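Local coordinates for protein endoglucanase E (Clostridium thermocellum, PDB 2WAO) that probably removes acetyl groups from plant cell wall polysaccharides and, through the same active-site cleft of this esterase domain, binds cellulose chains, at residues R164-S169 with A325-K330. Residues are numbered along the deposited sequence; the frame is centred on the assembly and turned at random.
With FMT (formic acid), chain I.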
ATOM      1  N   ARG A 164      10.564   3.195   3.058  1.00  5.46           N
ATOM      2  CA  ARG A 164      11.857   3.705   2.581  1.00  7.09           C
ATOM      3  C   ARG A 164      12.639   4.214   3.806  1.00  7.73           C
ATOM      4  O   ARG A 164      13.847   3.936   3.882  1.00  9.39           O
ATOM      5  CB  ARG A 164      11.691   4.809   1.528  1.00  6.08           C
ATOM      6  CG  ARG A 164      11.249   4.316   0.208  1.00  6.43           C
ATOM      7  CD  ARG A 164      11.361   5.405  -0.857  1.00  6.66           C
ATOM      8  NE  ARG A 164      10.528   6.581  -0.603  1.00  7.76           N
ATOM      9  CZ  ARG A 164       9.253   6.709  -0.993  1.00  6.90           C
ATOM     10  NH1 ARG A 164       8.607   5.706  -1.607  1.00  5.83           N
ATOM     11  NH2 ARG A 164       8.610   7.825  -0.724  1.00  6.69           N
ATOM     12  N   ASN A 165      11.991   4.897   4.748  1.00  7.55           N
ATOM     13  CA  ASN A 165      12.677   5.414   5.963  1.00  7.40           C
ATOM     14  C   ASN A 165      13.383   4.266   6.689  1.00  8.77           C
ATOM     15  O   ASN A 165      14.500   4.434   7.187  1.00  8.60           O
ATOM     16  CB  ASN A 165      11.716   6.070   6.993  1.00  8.65           C
ATOM     17  CG  ASN A 165      11.200   7.460   6.581  1.00 10.27           C
ATOM     18  OD1 ASN A 165      10.186   7.964   7.145  1.00 11.16           O
ATOM     19  ND2 ASN A 165      11.854   8.072   5.618  1.00 10.23           N
ATOM     20  N   LEU A 166      12.731   3.094   6.735  1.00  7.98           N
ATOM     21  CA  LEU A 166      13.230   1.925   7.478  1.00  8.62           C
ATOM     22  C   LEU A 166      14.075   0.946   6.684  1.00  8.61           C
ATOM     23  O   LEU A 166      14.506  -0.084   7.229  1.00 10.42           O
ATOM     24  CB  LEU A 166      12.063   1.157   8.120  1.00  7.99           C
ATOM     25  CG  LEU A 166      11.208   1.952   9.119  1.00  8.31           C
ATOM     26  CD1 LEU A 166       9.884   1.239   9.362  1.00  7.26           C
ATOM     27  CD2 LEU A 166      11.911   2.227  10.427  1.00  9.46           C
ATOM     28  N   ASN A 167      14.310   1.215   5.407  1.00  8.98           N
ATOM     29  CA  ASN A 167      15.002   0.276   4.517  1.00  9.01           C
ATOM     30  C   ASN A 167      14.314  -1.110   4.495  1.00  8.92           C
ATOM     31  O   ASN A 167      14.963  -2.166   4.524  1.00  8.15           O
ATOM     32  CB  ASN A 167      16.480   0.133   4.911  1.00 10.52           C
ATOM     33  CG  ASN A 167      17.310  -0.485   3.803  1.00 12.71           C
ATOM     34  OD1 ASN A 167      17.113  -0.166   2.640  1.00 16.39           O
ATOM     35  ND2 ASN A 167      18.246  -1.361   4.161  1.00 18.84           N
ATOM     36  N   ALA A 168      12.993  -1.054   4.390  1.00  8.28           N
ATOM     37  CA  ALA A 168      12.132  -2.220   4.425  1.00  7.90           C
ATOM     38  C   ALA A 168      11.339  -2.328   3.135  1.00  8.45           C
ATOM     39  O   ALA A 168      11.024  -1.329   2.494  1.00  9.89           O
ATOM     40  CB  ALA A 168      11.193  -2.103   5.593  1.00  8.53           C
ATOM     41  N   SER A 169      11.001  -3.529   2.731  1.00  8.59           N
ATOM     42  CA  SER A 169      10.030  -3.641   1.632  1.00  7.87           C
ATOM     43  C   SER A 169       8.615  -3.566   2.227  1.00  8.20           C
ATOM     44  O   SER A 169       8.420  -3.731   3.449  1.00  6.01           O
ATOM     45  CB  SER A 169      10.265  -4.948   0.877  1.00  8.84           C
ATOM     46  OG  SER A 169      10.058  -6.011   1.748  1.00 11.53           O
ATOM     47  N   ALA A 325       8.940   6.411  13.678  1.00  6.62           N
ATOM     48  CA  ALA A 325       9.485   6.473  15.045  1.00  7.39           C
ATOM     49  C   ALA A 325       8.892   5.352  15.931  1.00  7.54           C
ATOM     50  O   ALA A 325       9.633   4.753  16.711  1.00  8.51           O
ATOM     51  CB  ALA A 325       9.294   7.860  15.670  1.00  8.35           C
ATOM     52  N   GLU A 326       7.585   5.065  15.826  1.00  7.03           N
ATOM     53  CA  GLU A 326       6.930   3.949  16.563  1.00  7.40           C
ATOM     54  C   GLU A 326       7.576   2.561  16.252  1.00  7.43           C
ATOM     55  O   GLU A 326       7.930   1.765  17.143  1.00  7.08           O
ATOM     56  CB  GLU A 326       5.436   3.892  16.178  1.00  8.11           C
ATOM     57  CG  GLU A 326       4.535   5.076  16.661  1.00 13.18           C
ATOM     58  CD  GLU A 326       4.346   5.169  18.195  1.00 22.00           C
ATOM     59  OE1 GLU A 326       4.519   4.162  18.910  1.00 21.37           O
ATOM     60  OE2 GLU A 326       4.009   6.270  18.675  1.00 23.92           O
ATOM     61  N   ILE A 327       7.737   2.287  14.973  1.00  6.04           N
ATOM     62  CA  ILE A 327       8.327   1.012  14.551  1.00  6.55           C
ATOM     63  C   ILE A 327       9.815   0.939  14.983  1.00  7.90           C
ATOM     64  O   ILE A 327      10.251  -0.080  15.525  1.00  7.30           O
ATOM     65  CB  ILE A 327       8.151   0.784  13.068  1.00  7.11           C
ATOM     66  CG1 ILE A 327       6.663   0.626  12.750  1.00  5.17           C
ATOM     67  CG2 ILE A 327       8.901  -0.479  12.650  1.00  6.55           C
ATOM     68  CD1 ILE A 327       6.350   0.758  11.235  1.00  8.48           C
ATOM     69  N   LYS A 328      10.555   2.030  14.809  1.00  9.10           N
ATOM     70  CA  LYS A 328      11.967   2.054  15.253  1.00 11.44           C
ATOM     71  C   LYS A 328      12.075   1.697  16.738  1.00 11.92           C
ATOM     72  O   LYS A 328      12.923   0.893  17.111  1.00 12.30           O
ATOM     73  CB  LYS A 328      12.610   3.440  15.039  1.00 11.55           C
ATOM     74  CG  LYS A 328      13.105   3.654  13.643  1.00 15.77           C
ATOM     75  CD  LYS A 328      13.813   5.019  13.537  1.00 19.59           C
ATOM     76  CE  LYS A 328      14.479   5.129  12.168  1.00 24.35           C
ATOM     77  NZ  LYS A 328      14.833   6.565  11.844  1.00 26.20           N
ATOM     78  N   ASN A 329      11.217   2.313  17.554  1.00 12.88           N
ATOM     79  CA  ASN A 329      11.105   2.070  18.990  1.00 14.13           C
ATOM     80  C   ASN A 329      10.883   0.604  19.356  1.00 14.57           C
ATOM     81  O   ASN A 329      11.642   0.043  20.194  1.00 14.78           O
ATOM     82  CB  ASN A 329       9.966   2.893  19.585  1.00 15.94           C
ATOM     83  CG  ASN A 329       9.841   2.737  21.121  1.00 20.70           C
ATOM     84  OD1 ASN A 329       8.794   2.326  21.643  1.00 27.21           O
ATOM     85  ND2 ASN A 329      10.881   3.111  21.833  1.00 22.04           N
ATOM     86  N   LYS A 330       9.845  -0.009  18.773  1.00 11.38           N
ATOM     87  CA  LYS A 330       9.507  -1.400  19.096  1.00 10.98           C
ATOM     88  C   LYS A 330      10.440  -2.431  18.498  1.00 10.02           C
ATOM     89  O   LYS A 330      10.640  -3.493  19.099  1.00  9.63           O
ATOM     90  CB  LYS A 330       8.071  -1.765  18.689  1.00  9.85           C
ATOM     91  CG  LYS A 330       7.023  -0.843  19.273  1.00 13.68           C
ATOM     92  CD  LYS A 330       6.921  -0.943  20.766  1.00 17.07           C
ATOM     93  CE  LYS A 330       5.822   0.025  21.218  1.00 19.36           C
ATOM     94  NZ  LYS A 330       5.828   0.173  22.692  1.00 23.15           N
TER
HETATM   95  C   FMT I1346      10.954   9.521   1.322  1.00 15.31           C
HETATM   96  O1  FMT I1346      10.066  10.019   0.588  1.00 12.30           O
HETATM   97  O2  FMT I1346      11.771   8.618   0.998  1.00 14.54           O
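Leu166 reaches over to helix 313-331 and splits its two methyls between neighbouring residues there. Leu166 CD1 lies 3.8 Å from Ile327 CG2 and 4.0 Å from Ile327 CD1, so that the leucine methyl touches both arms of the isoleucine while the two side chains run roughly perpendicular. Leu166 CD2 takes the aliphatic part of Lys328, with the lysine CG 3.7 Å away. From CG onward that lysine is extended, which carries the ammonium past the leucine methyl and leaves CG as the closest point of approach. Trp333, further along the chain, touches both Leu166 and Ile327, and Ile125 of strand 123-129 packs on Leu166 as well.

Polar bonds flank the leucine on its own segment. Asn167, with positive phi, ends helix 158-165 in a Schellman motif, its N bonded to Arg164 O at 3.2 Å, and turns the chain into strand 168-174 at the edge of the parallel sheet. Arg123 binds Leu166 O, and Asn165 OD1 meets the hydroxyl of Thr324 in the other helix.

The Arg164 side chain lies well away from the contact, where a formate probably left from crystallisation sits at the guanidinium edge. NE gives a nearly straight bond to its O2 (2.9 Å, 173°) and NH2 another to O1 (2.9 Å, 175°), a two-pronged grip, while NH1 holds Tyr155 O.

Between the two segments, then, one leucine at the helix-to-strand turn joins the edge of the SGNH-type sheet to the C-terminal helix by apolar contact alone, which sets no fixed direction; the neighbouring bond from Asn165 to Thr324 adds a directional hold between the two helices.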